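Local coordinates for protein 1-carboxybiuret hydrolase subunit AtzE (Pseudomonas sp., PDB 6C62) that hydrolyses 1-carboxybiuret to urea-1,3-dicarboxylate and ammonia, a step of bacterial atrazine degradation carried out by a member of the amidase family, at residues S88-T93 and D121-G126; Q105-A110 and Y223-G228; R138-T143 and S180-W185; H204-L209 and V404-C409; G258-W263 and E287-P292. All blocks are in the same frame, centred on the assembly; numbering follows the deposited sequence. Where two conformers were deposited one is given.

The five contacts all belong to the amidase fold of one chain. Contact 1 joins two loops, and contact 2 packs two helices beside strand 165-170 of the large mixed sheet. Contact 3 seats a turn on the end of helix 176-182, contact 4 joins strand 208-213 to helix 402-407, and contact 5 forms the last strand pair at one edge of that sheet. Along the chain contact 1 crosses contact 2, contact 3 is nested within contact 2, and contact 5 within contact 4. Contacts 4 and 5, with centres 20 Å apart, touch through Trp291, which packs on Val404 and Cys409. Contacts 1 and 5, 36 Å apart between centres, lie on opposite sides of the chain's centre.

Contact 1 of 5, residues S88-T93 and D121-G126; sequences SKINRT and DEFAYG
Ser88 lays its CB over one face of the Phe123 ring, 3.5 Å above the plane and displaced toward the rim. The nearest ring atom is Phe123 CZ, 3.6 Å from Ser88 CB. From the ring centroid the same CB stands at 3.9 Å, 26° off the normal, a CH-pi contact. Asn91 meets this ring at its edge, OD1 lying in the ring plane 3.8 Å from Phe123 CE1, with the amide turned 61° against the ring; its ND2 is bonded to Thr84 O. Glu122 runs beside Ser88: chi1 173° sets CG there, and the extended chain beyond it puts OE2 3.6 Å from Ser88 CA. That approach is not a hydrogen bond: OE1 is bonded to Glu325 N and OE2 to His133 NE2. Ser88 OG accepts from Asn91 N at 3.0 Å, an ST motif, and is also bonded to Leu85 O. An alanine in place of Ser88 would keep the carbon over the ring but would probably leave Asn91 N and Leu85 O without their shared mate, loosening the turn. The side chains of Phe123 and Glu122 are about 9 Å from those of Lys74 and Ser150 respectively, both assigned to the charge relay by similarity. The chemistry implies a division of labour: carbon and ring surface make the direct contact, while the polar ends are bonded within their own loop or outside the two segments.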
# COMPACT_ATOMS: atom_id res chain seq x y z
N SER A 88 7.90 11.02 24.12
CA SER A 88 6.62 11.09 24.68
C SER A 88 6.66 10.83 26.17
O SER A 88 7.62 10.24 26.70
CB SER A 88 5.68 10.06 24.03
OG SER A 88 5.96 8.73 24.56
N LYS A 89 5.61 11.28 26.85
CA LYS A 89 5.36 10.78 28.17
C LYS A 89 4.44 9.58 28.20
O LYS A 89 4.58 8.75 29.10
CB LYS A 89 4.97 11.88 29.15
CG LYS A 89 3.69 12.57 28.95
CD LYS A 89 3.48 13.51 30.15
CE LYS A 89 2.07 14.03 30.04
NZ LYS A 89 1.96 15.27 30.86
N ILE A 90 3.59 9.43 27.17
CA ILE A 90 2.74 8.27 27.01
C ILE A 90 3.47 6.94 27.09
O ILE A 90 3.00 6.01 27.70
CB ILE A 90 1.94 8.41 25.71
CG1 ILE A 90 0.75 9.34 25.95
CG2 ILE A 90 1.33 7.07 25.27
CD1 ILE A 90 0.11 9.85 24.71
N ASN A 91 4.63 6.84 26.46
CA ASN A 91 5.39 5.58 26.42
C ASN A 91 6.11 5.25 27.75
O ASN A 91 6.64 4.14 27.85
CB ASN A 91 6.42 5.57 25.31
CG ASN A 91 5.81 5.39 23.91
OD1 ASN A 91 4.61 5.48 23.75
ND2 ASN A 91 6.67 5.16 22.91
N ARG A 92 6.05 6.11 28.75
CA ARG A 92 6.93 5.88 29.94
C ARG A 92 6.65 4.57 30.67
O ARG A 92 7.58 3.95 31.13
CB ARG A 92 6.82 7.01 30.98
CG ARG A 92 7.54 8.28 30.58
CD ARG A 92 7.02 9.46 31.36
NE ARG A 92 7.66 10.68 30.94
CZ ARG A 92 7.36 11.88 31.45
NH1 ARG A 92 6.43 11.98 32.44
NH2 ARG A 92 8.05 12.92 31.04
N THR A 93 5.40 4.16 30.67
CA THR A 93 4.97 2.98 31.36
C THR A 93 5.04 1.68 30.56
O THR A 93 4.66 0.65 31.07
CB THR A 93 3.48 3.15 31.84
OG1 THR A 93 2.65 3.47 30.71
CG2 THR A 93 3.36 4.26 32.91
N ASP A 121 11.33 15.60 18.97
CA ASP A 121 9.93 16.02 19.04
C ASP A 121 9.08 14.80 19.29
O ASP A 121 9.36 13.71 18.75
CB ASP A 121 9.43 16.67 17.77
CG ASP A 121 9.99 18.09 17.57
OD1 ASP A 121 9.64 19.05 18.33
OD2 ASP A 121 10.82 18.25 16.65
N GLU A 122 8.05 14.97 20.11
CA GLU A 122 7.20 13.82 20.50
C GLU A 122 6.64 13.10 19.30
O GLU A 122 6.04 13.69 18.45
CB GLU A 122 6.05 14.27 21.40
CG GLU A 122 5.10 13.12 21.65
CD GLU A 122 3.90 13.47 22.50
OE1 GLU A 122 2.85 13.85 21.86
OE2 GLU A 122 3.96 13.28 23.75
N PHE A 123 6.86 11.79 19.26
CA PHE A 123 6.35 10.92 18.23
C PHE A 123 6.81 11.29 16.85
O PHE A 123 6.20 10.89 15.87
CB PHE A 123 4.80 10.74 18.34
CG PHE A 123 4.35 9.97 19.55
CD1 PHE A 123 4.99 8.83 19.97
CD2 PHE A 123 3.23 10.38 20.28
CE1 PHE A 123 4.51 8.12 21.08
CE2 PHE A 123 2.77 9.68 21.35
CZ PHE A 123 3.41 8.54 21.76
N ALA A 124 7.91 12.06 16.78
CA ALA A 124 8.58 12.45 15.56
C ALA A 124 7.82 13.50 14.74
O ALA A 124 8.26 13.77 13.65
CB ALA A 124 8.90 11.23 14.69
N TYR A 125 6.74 14.10 15.22
CA TYR A 125 5.98 15.08 14.41
C TYR A 125 6.40 16.51 14.74
O TYR A 125 5.89 17.12 15.68
CB TYR A 125 4.47 14.93 14.66
CG TYR A 125 3.52 15.44 13.55
CD1 TYR A 125 3.97 15.93 12.32
CD2 TYR A 125 2.14 15.36 13.72
CE1 TYR A 125 3.10 16.36 11.34
CE2 TYR A 125 1.24 15.73 12.69
CZ TYR A 125 1.73 16.23 11.50
OH TYR A 125 0.87 16.68 10.50
N GLY A 126 7.37 17.02 14.03
CA GLY A 126 7.90 18.40 14.29
C GLY A 126 9.28 18.58 13.72
O GLY A 126 9.99 17.58 13.51

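Contact 2 of 5, residues Q105-A110 and Y223-G228; sequences QRLKAA and YDAMQG
Leu107 and Met226 form the apolar centre, with Leu107 CD2 3.8 Å from Met226 CG. The same methyl lies 4.2 Å from Ala225 CB. Ala225 CB also meets Ala110 CB at 3.8 Å. The closest backbone approach is between the CA atoms of Arg106 and Met226, 5.4 Å apart. This is a packing of two helix ends, the last turns of helices 102-109 and 216-226, against the large mixed sheet, where both Leu107 and Met226 rest on Leu167 of strand 165-170. Beyond the carbon core a water donates to Arg106 O and to Ala225 O, 2.8 Å from the latter, tying one helix to the other. At the polar edge Arg106 runs extended from CG to NE and delivers NH1 to carbonyls at and just beyond the end of the second helix. NH1 donates to Met226 O at 3.0 Å and, almost straight at 171°, to Gly228 O at 2.9 Å. Both oxygens lie in the guanidinium plane, whereas NH1 stands above each carbonyl plane by nearly 40°. Arg106 NH2 continues the series to Pro229 O. The backbone angles of Gly228 already call for glycine, and a CB would also sit tightly against Arg106 NH1.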
# COMPACT_ATOMS: atom_id res chain seq x y z
N GLN A 105 22.20 -2.94 16.96
CA GLN A 105 22.90 -4.25 16.94
C GLN A 105 24.04 -4.25 15.92
O GLN A 105 25.12 -4.73 16.20
CB GLN A 105 21.98 -5.43 16.59
CG GLN A 105 20.77 -5.66 17.54
CD GLN A 105 19.71 -6.73 17.08
OE1 GLN A 105 19.86 -7.46 16.05
NE2 GLN A 105 18.59 -6.76 17.84
N ARG A 106 23.79 -3.68 14.73
CA ARG A 106 24.84 -3.63 13.69
C ARG A 106 26.01 -2.69 14.05
O ARG A 106 27.17 -3.02 13.77
CB ARG A 106 24.20 -3.34 12.34
CG ARG A 106 23.39 -4.55 11.90
CD ARG A 106 22.75 -4.41 10.57
NE ARG A 106 21.83 -5.51 10.29
CZ ARG A 106 21.14 -5.58 9.14
NH1 ARG A 106 21.24 -4.63 8.22
NH2 ARG A 106 20.30 -6.59 8.93
N LEU A 107 25.70 -1.55 14.70
CA LEU A 107 26.75 -0.65 15.12
C LEU A 107 27.58 -1.31 16.23
O LEU A 107 28.78 -1.22 16.25
CB LEU A 107 26.22 0.71 15.56
CG LEU A 107 25.70 1.60 14.40
CD1 LEU A 107 25.08 2.88 14.99
CD2 LEU A 107 26.75 1.93 13.38
N LYS A 108 26.90 -1.95 17.17
CA LYS A 108 27.55 -2.71 18.23
C LYS A 108 28.52 -3.79 17.65
O LYS A 108 29.66 -3.86 18.08
CB LYS A 108 26.52 -3.35 19.15
CG LYS A 108 27.15 -4.23 20.17
CD LYS A 108 26.15 -4.76 21.18
CE LYS A 108 26.43 -6.23 21.52
NZ LYS A 108 26.85 -6.59 22.94
N ALA A 109 28.05 -4.57 16.66
CA ALA A 109 28.86 -5.59 15.97
C ALA A 109 30.07 -4.96 15.29
O ALA A 109 31.06 -5.63 15.13
CB ALA A 109 28.05 -6.40 14.94
N ALA A 110 29.95 -3.72 14.80
CA ALA A 110 31.07 -3.04 14.23
C ALA A 110 32.03 -2.41 15.28
O ALA A 110 33.01 -1.82 14.90
CB ALA A 110 30.58 -1.96 13.26
N TYR A 223 27.05 4.07 7.81
CA TYR A 223 26.18 3.53 6.76
C TYR A 223 26.62 2.13 6.33
O TYR A 223 25.82 1.20 6.35
CB TYR A 223 26.12 4.49 5.59
CG TYR A 223 25.47 3.99 4.34
CD1 TYR A 223 24.19 3.49 4.36
CD2 TYR A 223 26.14 4.00 3.13
CE1 TYR A 223 23.58 3.02 3.18
CE2 TYR A 223 25.54 3.61 1.94
CZ TYR A 223 24.25 3.07 1.99
OH TYR A 223 23.66 2.60 0.86
N ASP A 224 27.88 1.94 6.01
CA ASP A 224 28.37 0.56 5.66
C ASP A 224 28.16 -0.49 6.75
O ASP A 224 27.64 -1.57 6.48
CB ASP A 224 29.82 0.56 5.20
CG ASP A 224 29.99 1.16 3.77
OD1 ASP A 224 28.97 1.71 3.15
OD2 ASP A 224 31.17 1.12 3.28
N ALA A 225 28.40 -0.10 7.99
CA ALA A 225 28.17 -0.97 9.13
C ALA A 225 26.70 -1.40 9.31
O ALA A 225 26.44 -2.54 9.75
CB ALA A 225 28.69 -0.29 10.40
N MET A 226 25.79 -0.50 8.96
CA MET A 226 24.36 -0.69 9.18
C MET A 226 23.59 -1.42 8.01
O MET A 226 22.50 -1.91 8.17
CB MET A 226 23.75 0.68 9.42
CG MET A 226 24.14 1.21 10.77
SD MET A 226 23.13 2.66 11.24
CE MET A 226 23.74 3.88 10.10
N GLN A 227 24.22 -1.46 6.86
CA GLN A 227 23.60 -2.02 5.65
C GLN A 227 23.38 -3.52 5.73
O GLN A 227 24.14 -4.21 6.40
CB GLN A 227 24.50 -1.79 4.45
CG GLN A 227 24.45 -0.41 3.81
CD GLN A 227 25.15 -0.45 2.46
OE1 GLN A 227 24.71 -1.17 1.59
NE2 GLN A 227 26.24 0.31 2.30
N GLY A 228 22.35 -4.01 5.04
CA GLY A 228 22.13 -5.43 4.93
C GLY A 228 20.64 -5.74 4.96
O GLY A 228 19.88 -5.07 5.68
O HOH W 1 27.90 -4.07 11.51

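Contact 3 of 5, residues R138-T143 and S180-W185; sequences RNPHDT and SLCGVW
Asn139 and His141 belong to a type I beta turn, Asn139 to Asp142, whose side chains seat it on the C-terminal end of helix 176-182. An Asx turn sets the corner: Asn139 OD1 accepts from His141 N at 2.9 Å, the donor lying in the amide plane on a lone pair. A chi1 of -161° sets Asn139 CG beside the carbonyl carbon; from there the ND2 branch reaches the helix, donating to Leu181 O at 2.9 Å with a nearly straight bond of 160°. The acceptor lies in the amide plane, although ND2 stands well above the carbonyl plane of Leu181. ND2 has a second bond, to Ile146 O. His141 approaches with the edge of its ring: NE2 donates to Cys182 O at 2.8 Å, bent to 130°. A water 3.0 Å from His141 NE2 accepts a weak bond from it and donates to Gly183 O. Donors thus meet two consecutive carbonyls where the helix ends, and Gly183 leaves it with positive phi. An alanine here instead of Asn139 would be likely to leave Leu181 O and Ile146 O without this donor and His141 N without its acceptor, letting the turn shift. The side chain of Leu181 is about 11 Å from that of Ser174, the acyl-ester serine by similarity. Around the contact, Pro140 packs on Ile35 of helix 17-35 and on Ala156 and Ala159 of helix 152-159, His141 meets Trp417 edge-to-face, and the chain beyond Val184 enters strand 185-188 of the large sheet.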
# COMPACT_ATOMS: atom_id res chain seq x y z
N ARG A 138 18.91 22.62 22.58
CA ARG A 138 19.41 23.94 22.19
C ARG A 138 20.56 23.81 21.22
O ARG A 138 21.43 22.94 21.34
CB ARG A 138 19.82 24.76 23.41
CG ARG A 138 18.68 25.04 24.38
CD ARG A 138 19.14 25.84 25.63
NE ARG A 138 17.95 26.14 26.43
CZ ARG A 138 17.14 27.19 26.26
NH1 ARG A 138 17.38 28.16 25.36
NH2 ARG A 138 16.03 27.25 27.00
N ASN A 139 20.62 24.72 20.24
CA ASN A 139 21.68 24.72 19.26
C ASN A 139 23.01 25.04 19.92
O ASN A 139 23.15 26.13 20.50
CB ASN A 139 21.37 25.75 18.19
CG ASN A 139 22.14 25.53 16.94
OD1 ASN A 139 23.37 25.47 16.97
ND2 ASN A 139 21.43 25.41 15.80
N PRO A 140 24.02 24.17 19.80
CA PRO A 140 25.31 24.49 20.41
C PRO A 140 26.02 25.68 19.82
O PRO A 140 26.85 26.22 20.50
CB PRO A 140 26.13 23.20 20.14
CG PRO A 140 25.13 22.15 20.03
CD PRO A 140 24.02 22.80 19.29
N HIS A 141 25.70 26.10 18.60
CA HIS A 141 26.30 27.34 18.05
C HIS A 141 25.63 28.62 18.58
O HIS A 141 26.20 29.72 18.45
CB HIS A 141 26.26 27.36 16.52
CG HIS A 141 26.96 26.18 15.92
ND1 HIS A 141 28.29 25.91 16.13
CD2 HIS A 141 26.47 25.13 15.19
CE1 HIS A 141 28.62 24.79 15.51
NE2 HIS A 141 27.53 24.29 14.93
N ASP A 142 24.42 28.50 19.13
CA ASP A 142 23.74 29.64 19.77
C ASP A 142 22.56 29.07 20.52
O ASP A 142 21.51 28.72 19.92
CB ASP A 142 23.31 30.64 18.71
CG ASP A 142 22.51 31.83 19.27
OD1 ASP A 142 22.04 31.80 20.42
OD2 ASP A 142 22.32 32.81 18.52
N THR A 143 22.72 29.00 21.85
CA THR A 143 21.78 28.29 22.66
C THR A 143 20.43 28.95 22.84
O THR A 143 19.55 28.32 23.42
CB THR A 143 22.37 27.87 24.00
OG1 THR A 143 22.75 29.01 24.73
CG2 THR A 143 23.65 26.93 23.80
N SER A 180 21.29 20.52 8.93
CA SER A 180 21.38 21.90 8.42
C SER A 180 21.58 22.93 9.54
O SER A 180 22.50 23.77 9.49
CB SER A 180 20.15 22.26 7.64
OG SER A 180 20.20 23.53 7.02
N LEU A 181 20.67 22.90 10.50
CA LEU A 181 20.63 23.85 11.55
C LEU A 181 21.77 23.76 12.58
O LEU A 181 22.18 24.82 13.08
CB LEU A 181 19.28 23.88 12.21
CG LEU A 181 18.09 24.13 11.31
CD1 LEU A 181 16.88 24.46 12.15
CD2 LEU A 181 18.36 25.28 10.35
N CYS A 182 22.29 22.56 12.83
CA CYS A 182 23.42 22.35 13.74
C CYS A 182 24.80 22.39 13.05
O CYS A 182 25.85 22.36 13.73
CB CYS A 182 23.27 21.04 14.51
SG CYS A 182 21.97 21.12 15.75
N GLY A 183 24.83 22.44 11.73
CA GLY A 183 26.08 22.41 11.05
C GLY A 183 26.83 21.10 11.16
O GLY A 183 28.05 21.10 11.38
N VAL A 184 26.14 19.98 10.92
CA VAL A 184 26.80 18.71 10.92
C VAL A 184 26.34 17.92 9.69
O VAL A 184 25.50 18.39 8.92
CB VAL A 184 26.51 17.90 12.21
CG1 VAL A 184 26.95 18.68 13.46
CG2 VAL A 184 25.02 17.55 12.32
N TRP A 185 26.94 16.75 9.49
CA TRP A 185 26.68 15.93 8.33
C TRP A 185 25.47 15.01 8.61
O TRP A 185 25.31 14.53 9.72
CB TRP A 185 27.88 15.05 7.96
CG TRP A 185 29.03 15.81 7.43
CD1 TRP A 185 30.04 16.43 8.16
CD2 TRP A 185 29.32 16.07 6.07
NE1 TRP A 185 30.93 17.05 7.31
CE2 TRP A 185 30.51 16.83 6.02
CE3 TRP A 185 28.67 15.76 4.87
CZ2 TRP A 185 31.06 17.29 4.82
CZ3 TRP A 185 29.22 16.21 3.70
CH2 TRP A 185 30.40 16.94 3.68
O HOH W 2 29.36 22.44 13.46

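Contact 4 of 5, residues H204-L209 and V404-C409; sequences HSIDHL and VSFAGC
His208 turns the edge of its imidazole to the last turn of helix 402-407, with CE1 3.5 Å from Ser405 O and 3.9 Å from Ser405 CB. The next atom of that edge, NE2, is 3.7 Å from Gly408 CA. Ser405 O and Gly408 CA both lie in the ring plane, which shows that the imidazole points at the helix end edge-on. His208 CB points toward the helix, and chi1 -59° sets CG beside the backbone N. Ile206 adds a second foothold two residues earlier: CG2 is 4.0 Å from Ser405 O, and CD1 is likewise 4.0 Å from Phe406 CD1, meeting the phenyl ring at its edge. Phe406 CB points away from segment 204-209, yet the CD1 edge of its ring comes back to Ile206; chi1 -169° places CG beside the carbonyl carbon. Gly408 closes the helix with a positive phi of 81°, a conformation that favours glycine. Arg350 of helix 340-360 spans both segments from outside, NH1 bonded to Ser205 O and NH2 to Phe406 O. His208 also meets Phe191 edge-to-face, and it packs with Ser405 on Lys188 of strand 185-188. The side chain of Ser405 is about 9 Å from that of Ser174, the acyl-ester serine by similarity, so the contact lies near the predicted nucleophile. The two segments share no direct hydrogen bond, and their chemistry implies a junction set by shape, in which ring edges and methyl groups fit the helix end while Arg350 adds a polar tie to both segments.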
# COMPACT_ATOMS: atom_id res chain seq x y z
N HIS A 204 4.50 4.73 8.42
CA HIS A 204 5.00 3.49 7.83
C HIS A 204 5.38 3.68 6.34
O HIS A 204 6.38 3.12 5.86
CB HIS A 204 3.91 2.40 7.95
CG HIS A 204 3.57 2.00 9.34
ND1 HIS A 204 2.27 1.73 9.75
CD2 HIS A 204 4.38 1.74 10.40
CE1 HIS A 204 2.32 1.33 11.02
NE2 HIS A 204 3.58 1.34 11.43
N SER A 205 4.60 4.46 5.62
CA SER A 205 4.83 4.67 4.19
C SER A 205 6.05 5.58 3.86
O SER A 205 6.43 5.70 2.67
CB SER A 205 3.58 5.31 3.53
OG SER A 205 2.46 4.44 3.40
N ILE A 206 6.61 6.30 4.84
CA ILE A 206 7.65 7.29 4.53
C ILE A 206 8.86 7.32 5.46
O ILE A 206 9.89 7.90 5.09
CB ILE A 206 7.04 8.74 4.41
CG1 ILE A 206 5.71 8.78 3.62
CG2 ILE A 206 8.00 9.67 3.70
CD1 ILE A 206 5.06 10.15 3.63
N ASP A 207 8.82 6.72 6.64
CA ASP A 207 9.96 6.81 7.58
C ASP A 207 11.24 6.24 7.02
O ASP A 207 11.22 5.12 6.50
CB ASP A 207 9.73 6.04 8.91
CG ASP A 207 8.60 6.58 9.77
OD1 ASP A 207 8.20 7.73 9.63
OD2 ASP A 207 8.11 5.73 10.62
N HIS A 208 12.34 6.97 7.19
CA HIS A 208 13.69 6.52 6.89
C HIS A 208 14.56 6.65 8.16
O HIS A 208 14.32 7.54 8.99
CB HIS A 208 14.39 7.45 5.90
CG HIS A 208 13.74 7.65 4.58
ND1 HIS A 208 12.61 8.41 4.38
CD2 HIS A 208 14.22 7.35 3.34
CE1 HIS A 208 12.36 8.49 3.07
NE2 HIS A 208 13.33 7.87 2.42
N LEU A 209 15.60 5.83 8.31
CA LEU A 209 16.55 5.94 9.41
C LEU A 209 17.92 6.14 8.84
O LEU A 209 18.23 5.66 7.75
CB LEU A 209 16.57 4.69 10.25
CG LEU A 209 15.20 4.27 10.87
CD1 LEU A 209 15.43 2.96 11.57
CD2 LEU A 209 14.72 5.36 11.83
N VAL A 404 11.42 15.52 -1.43
CA VAL A 404 12.49 14.59 -1.81
C VAL A 404 12.39 13.23 -1.10
O VAL A 404 12.50 12.16 -1.74
CB VAL A 404 13.88 15.23 -1.52
CG1 VAL A 404 14.99 14.26 -1.89
CG2 VAL A 404 14.01 16.58 -2.25
N SER A 405 12.13 13.24 0.19
CA SER A 405 11.87 12.01 0.93
C SER A 405 10.60 11.27 0.46
O SER A 405 10.50 10.08 0.62
CB SER A 405 11.84 12.30 2.45
OG SER A 405 11.20 13.50 2.67
N PHE A 406 9.66 11.98 -0.16
CA PHE A 406 8.43 11.35 -0.60
C PHE A 406 8.68 10.35 -1.76
O PHE A 406 8.03 9.31 -1.86
CB PHE A 406 7.44 12.41 -1.00
CG PHE A 406 6.05 11.89 -1.23
CD1 PHE A 406 5.42 11.12 -0.24
CD2 PHE A 406 5.39 12.11 -2.42
CE1 PHE A 406 4.16 10.56 -0.46
CE2 PHE A 406 4.14 11.54 -2.63
CZ PHE A 406 3.50 10.84 -1.65
N ALA A 407 9.66 10.70 -2.60
CA ALA A 407 10.17 9.82 -3.62
C ALA A 407 11.18 8.82 -3.09
O ALA A 407 11.51 7.84 -3.78
CB ALA A 407 10.78 10.62 -4.75
N GLY A 408 11.72 9.04 -1.88
CA GLY A 408 12.62 8.05 -1.25
C GLY A 408 14.04 8.10 -1.77
O GLY A 408 14.77 7.14 -1.59
N CYS A 409 14.44 9.23 -2.42
CA CYS A 409 15.78 9.37 -2.97
C CYS A 409 16.80 9.58 -1.85
O CYS A 409 16.51 10.31 -0.91
CB CYS A 409 15.84 10.61 -3.88
SG CYS A 409 14.85 10.53 -5.35

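Contact 5 of 5, residues G258-W263 and E287-P292; sequences GVLGGW and EVVMWP
Val259 and Leu260 pair in parallel with Val288 and Val289, forming the last two strands at one edge of the large mixed sheet. Three backbone bonds fix the register. Val259 N donates to Glu287 O at 3.0 Å and 174°, Val289 N to Val259 O at 2.8 Å, and Gly261 N to Val289 O at 2.9 Å. Where the strands part, a water continues the ladder, donating to Gly261 O at 2.7 Å and accepting from Trp291 N at 2.9 Å. Val259 and Val288 share one face of the sheet, Leu260 and Val289 the other. On the latter face Leu260 CD1 comes obliquely upon the Trp291 ring, 3.8 Å from CE3, and the indole NE1 is bonded to Tyr353 OH. On the opposite face Val288 CG1 rests 3.8 Å from Gly261 CA. Met290 bends at chi2 and chi3, with chi3 -87° bringing CE over Gly262, while SD lies 3.6 Å from Gly262 N. The glycines make room for this: a CB on Gly261 would clash with Val288 CG1, and one on Gly262 with Met290 CE. Gly262 is also the N-cap position of helix 263-266. Helix 340-360 packs on Val289 through Leu360 and on Trp291 through Val357. With helices 263-266 and 270-283 lying between the two strands in the chain, the arrangement is that of a beta-alpha-beta crossover between adjacent parallel strands.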
# COMPACT_ATOMS: atom_id res chain seq x y z
N GLY A 258 23.23 18.95 -11.34
CA GLY A 258 22.39 20.11 -11.52
C GLY A 258 21.92 20.77 -10.25
O GLY A 258 21.99 20.19 -9.16
N VAL A 259 21.43 21.99 -10.41
CA VAL A 259 20.90 22.80 -9.33
C VAL A 259 19.39 22.92 -9.48
O VAL A 259 18.91 23.32 -10.55
CB VAL A 259 21.50 24.23 -9.37
CG1 VAL A 259 20.99 25.08 -8.24
CG2 VAL A 259 22.99 24.20 -9.30
N LEU A 260 18.63 22.58 -8.43
CA LEU A 260 17.17 22.62 -8.52
C LEU A 260 16.67 24.04 -8.50
O LEU A 260 17.18 24.83 -7.74
CB LEU A 260 16.48 21.82 -7.41
CG LEU A 260 16.73 20.31 -7.43
CD1 LEU A 260 15.94 19.65 -6.32
CD2 LEU A 260 16.32 19.73 -8.78
N GLY A 261 15.71 24.37 -9.35
CA GLY A 261 15.11 25.68 -9.36
C GLY A 261 13.68 25.61 -8.91
O GLY A 261 13.27 24.66 -8.21
N GLY A 262 12.91 26.60 -9.35
CA GLY A 262 11.48 26.73 -9.04
C GLY A 262 11.19 26.68 -7.55
O GLY A 262 11.67 27.55 -6.83
N TRP A 263 10.46 25.66 -7.11
CA TRP A 263 10.10 25.47 -5.69
C TRP A 263 11.33 25.62 -4.77
O TRP A 263 11.25 26.24 -3.71
CB TRP A 263 9.51 24.06 -5.49
CG TRP A 263 9.26 23.68 -4.07
CD1 TRP A 263 10.07 22.93 -3.28
CD2 TRP A 263 8.12 24.02 -3.29
NE1 TRP A 263 9.51 22.79 -2.03
CE2 TRP A 263 8.31 23.45 -2.01
CE3 TRP A 263 6.98 24.74 -3.53
CZ2 TRP A 263 7.37 23.60 -0.98
CZ3 TRP A 263 6.04 24.87 -2.51
CH2 TRP A 263 6.26 24.33 -1.25
N GLU A 287 23.70 24.05 -14.70
CA GLU A 287 22.33 23.97 -15.18
C GLU A 287 21.29 23.98 -14.06
O GLU A 287 21.46 23.31 -13.05
CB GLU A 287 22.16 22.73 -16.02
CG GLU A 287 22.30 22.99 -17.49
CD GLU A 287 22.09 21.73 -18.30
OE1 GLU A 287 20.89 21.40 -18.57
OE2 GLU A 287 23.13 21.09 -18.65
N VAL A 288 20.24 24.76 -14.26
CA VAL A 288 19.09 24.80 -13.35
C VAL A 288 18.10 23.74 -13.87
O VAL A 288 17.82 23.66 -15.05
CB VAL A 288 18.50 26.21 -13.28
CG1 VAL A 288 17.18 26.22 -12.52
CG2 VAL A 288 19.50 27.17 -12.65
N VAL A 289 17.63 22.88 -12.99
CA VAL A 289 16.79 21.74 -13.32
C VAL A 289 15.46 21.88 -12.51
O VAL A 289 15.49 22.24 -11.33
CB VAL A 289 17.47 20.44 -12.84
CG1 VAL A 289 16.61 19.22 -13.07
CG2 VAL A 289 18.78 20.28 -13.51
N MET A 290 14.32 21.60 -13.14
CA MET A 290 13.04 21.59 -12.41
C MET A 290 12.74 20.18 -11.91
O MET A 290 12.80 19.23 -12.64
CB MET A 290 11.90 22.14 -13.27
CG MET A 290 12.24 23.57 -13.76
SD MET A 290 12.53 24.78 -12.39
CE MET A 290 10.80 25.24 -12.22
N TRP A 291 12.45 20.07 -10.63
CA TRP A 291 12.00 18.82 -10.02
C TRP A 291 10.52 18.68 -10.40
O TRP A 291 9.77 19.67 -10.36
CB TRP A 291 12.19 18.92 -8.52
CG TRP A 291 11.86 17.68 -7.72
CD1 TRP A 291 10.66 17.36 -7.22
CD2 TRP A 291 12.76 16.68 -7.29
NE1 TRP A 291 10.74 16.21 -6.50
CE2 TRP A 291 12.02 15.76 -6.54
CE3 TRP A 291 14.12 16.47 -7.45
CZ2 TRP A 291 12.58 14.66 -5.95
CZ3 TRP A 291 14.69 15.34 -6.88
CH2 TRP A 291 13.92 14.44 -6.13
N PRO A 292 10.08 17.49 -10.82
CA PRO A 292 8.66 17.38 -11.18
C PRO A 292 7.66 17.56 -9.99
O PRO A 292 7.80 16.91 -8.94
CB PRO A 292 8.60 15.95 -11.75
CG PRO A 292 9.60 15.21 -10.90
CD PRO A 292 10.75 16.19 -10.91
O HOH W 3 11.89 22.46 -9.00